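Local coordinates for aminopeptidase-like protein (Chaetomium thermophilum, PDB 5JM6) that probably acts as a zinc-dependent aminopeptidase of the M18 family, assembled as a dodecamer, at residues V154-A159 against L282-A287. Numbering follows the deposited sequence.
Sequences VQLGVA and LELFDA
Leu-284 is the hub here, a leucine on strand 277-286 whose forked end is shared between Leu-156 and Val-158 of strand 153-160. CD1 lies 3.9 Å from CG1 of Val-158, and CD2 lies 4.2 Å from CD2 of Leu-156. All three side chains leave their backbones toward the opposing segment, but they arrive differently: Leu-156 and Leu-284 reach for each other tip to tip, whereas Val-158 and Leu-284 cross at about a right angle. The first torsion of Leu-156 accounts for its reach, with CG anti to the backbone N (chi1 -179°), which carries CD2 out to the end of Leu-284. Val-158 is shorter and uses one branch, CG1, which stands anti to its own carbonyl carbon (chi1 -57°).

The backbones stay well apart, the nearest CA atoms being those of Val-158 and Glu-283 at 8.1 Å. That spacing fits the order of this six-stranded antiparallel sheet, in which the short strand 139-141 lies between the two. Polar ties come from just beyond the ends of that strand: Lys-142 NZ gives a hydrogen bond to the carbonyl O of Val-158, and Thr-138 OG1 a weak one to the O of Leu-284. On its other flank Leu-284 rests on Leu-174 and Val-176 of strand 174-183, while Leu-156 leans on Ile-229 of strand 228-231. The sheet is separate from the mixed sheet carrying the zinc ligand His-133 and probably belongs to the domain M18 enzymes use for subunit contacts; Gln-155 hydrogen-bonds Asn-399 of a neighbouring subunit.

Since the touching atoms are all methyl carbons and just 93 Å² is buried between the segments, the chemistry implies a modest, purely apolar link, made by side chains reaching past an intervening strand rather than by direct strand pairing.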
loop_
_atom_site.group_PDB
_atom_site.type_symbol
_atom_site.label_atom_id
_atom_site.label_comp_id
_atom_site.label_asym_id
_atom_site.label_seq_id
_atom_site.Cartn_x
_atom_site.Cartn_y
_atom_site.Cartn_z
ATOM N N VAL A 154 11.395 -35.210 23.532
ATOM C CA VAL A 154 12.682 -34.739 24.017
ATOM C C VAL A 154 13.362 -33.975 22.884
ATOM O O VAL A 154 13.470 -34.488 21.769
ATOM C CB VAL A 154 13.571 -35.905 24.487
ATOM C CG1 VAL A 154 14.825 -35.383 25.169
ATOM C CG2 VAL A 154 12.789 -36.819 25.419
ATOM N N GLN A 155 13.800 -32.751 23.158
ATOM C CA GLN A 155 14.406 -31.923 22.119
ATOM C C GLN A 155 15.858 -31.570 22.444
ATOM O O GLN A 155 16.367 -31.907 23.514
ATOM C CB GLN A 155 13.580 -30.648 21.909
ATOM C CG GLN A 155 12.116 -30.916 21.567
ATOM C CD GLN A 155 11.339 -29.656 21.228
ATOM O OE1 GLN A 155 10.851 -28.954 22.114
ATOM N NE2 GLN A 155 11.213 -29.367 19.937
ATOM N N LEU A 156 16.513 -30.880 21.514
ATOM C CA LEU A 156 17.942 -30.603 21.615
ATOM C C LEU A 156 18.271 -29.167 21.218
ATOM O O LEU A 156 17.925 -28.732 20.121
ATOM C CB LEU A 156 18.727 -31.572 20.730
ATOM C CG LEU A 156 20.245 -31.420 20.748
ATOM C CD1 LEU A 156 20.792 -31.900 22.075
ATOM C CD2 LEU A 156 20.877 -32.177 19.594
ATOM N N GLY A 157 18.913 -28.425 22.116
ATOM C CA GLY A 157 19.356 -27.080 21.789
ATOM C C GLY A 157 20.518 -27.052 20.814
ATOM O O GLY A 157 21.600 -27.554 21.118
ATOM N N VAL A 158 20.321 -26.415 19.664
ATOM C CA VAL A 158 21.390 -26.285 18.680
ATOM C C VAL A 158 21.439 -24.867 18.135
ATOM O O VAL A 158 20.492 -24.094 18.287
ATOM C CB VAL A 158 21.232 -27.270 17.494
ATOM C CG1 VAL A 158 21.160 -28.713 17.985
ATOM C CG2 VAL A 158 20.015 -26.913 16.652
ATOM N N ALA A 159 22.555 -24.533 17.501
ATOM C CA ALA A 159 22.748 -23.219 16.911
ATOM C C ALA A 159 23.311 -23.381 15.510
ATOM O O ALA A 159 24.290 -24.108 15.322
ATOM C CB ALA A 159 23.680 -22.380 17.771
ATOM N N LEU A 282 30.014 -30.928 19.415
ATOM C CA LEU A 282 29.201 -31.851 18.638
ATOM C C LEU A 282 28.287 -31.087 17.699
ATOM O O LEU A 282 27.813 -29.999 18.024
ATOM C CB LEU A 282 28.379 -32.762 19.555
ATOM C CG LEU A 282 29.153 -33.642 20.542
ATOM C CD1 LEU A 282 28.199 -34.406 21.442
ATOM C CD2 LEU A 282 30.060 -34.605 19.801
ATOM N N GLU A 283 28.051 -31.663 16.528
ATOM C CA GLU A 283 27.180 -31.051 15.540
ATOM C C GLU A 283 26.239 -32.088 14.951
ATOM O O GLU A 283 26.443 -33.291 15.113
ATOM C CB GLU A 283 28.005 -30.392 14.433
ATOM C CG GLU A 283 28.988 -31.335 13.762
ATOM C CD GLU A 283 29.967 -30.613 12.857
ATOM O OE1 GLU A 283 30.644 -29.679 13.336
ATOM O OE2 GLU A 283 30.058 -30.982 11.668
ATOM N N LEU A 284 25.200 -31.613 14.278
ATOM C CA LEU A 284 24.291 -32.495 13.570
ATOM C C LEU A 284 24.680 -32.550 12.101
ATOM O O LEU A 284 25.025 -31.532 11.502
ATOM C CB LEU A 284 22.844 -32.027 13.734
ATOM C CG LEU A 284 22.372 -31.923 15.185
ATOM C CD1 LEU A 284 20.926 -31.462 15.261
ATOM C CD2 LEU A 284 22.557 -33.253 15.902
ATOM N N PHE A 285 24.650 -33.748 11.530
ATOM C CA PHE A 285 24.919 -33.915 10.109
ATOM C C PHE A 285 23.936 -34.914 9.523
ATOM O O PHE A 285 23.301 -35.675 10.252
ATOM C CB PHE A 285 26.361 -34.371 9.868
ATOM C CG PHE A 285 26.717 -35.664 10.551
ATOM C CD1 PHE A 285 27.230 -35.663 11.837
ATOM C CD2 PHE A 285 26.547 -36.876 9.902
ATOM C CE1 PHE A 285 27.562 -36.849 12.466
ATOM C CE2 PHE A 285 26.878 -38.065 10.526
ATOM C CZ PHE A 285 27.385 -38.050 11.810
ATOM N N ASP A 286 23.811 -34.909 8.203
ATOM C CA ASP A 286 22.876 -35.802 7.537
ATOM C C ASP A 286 23.421 -37.228 7.528
ATOM O O ASP A 286 24.529 -37.481 7.050
ATOM C CB ASP A 286 22.597 -35.311 6.115
ATOM C CG ASP A 286 21.605 -36.186 5.375
ATOM O OD1 ASP A 286 20.854 -36.942 6.030
ATOM O OD2 ASP A 286 21.571 -36.106 4.129
ATOM N N ALA A 287 22.629 -38.153 8.062
ATOM C CA ALA A 287 23.039 -39.546 8.211
ATOM C C ALA A 287 23.080 -40.293 6.885
ATOM O O ALA A 287 23.654 -41.379 6.800
ATOM C CB ALA A 287 22.107 -40.264 9.175
#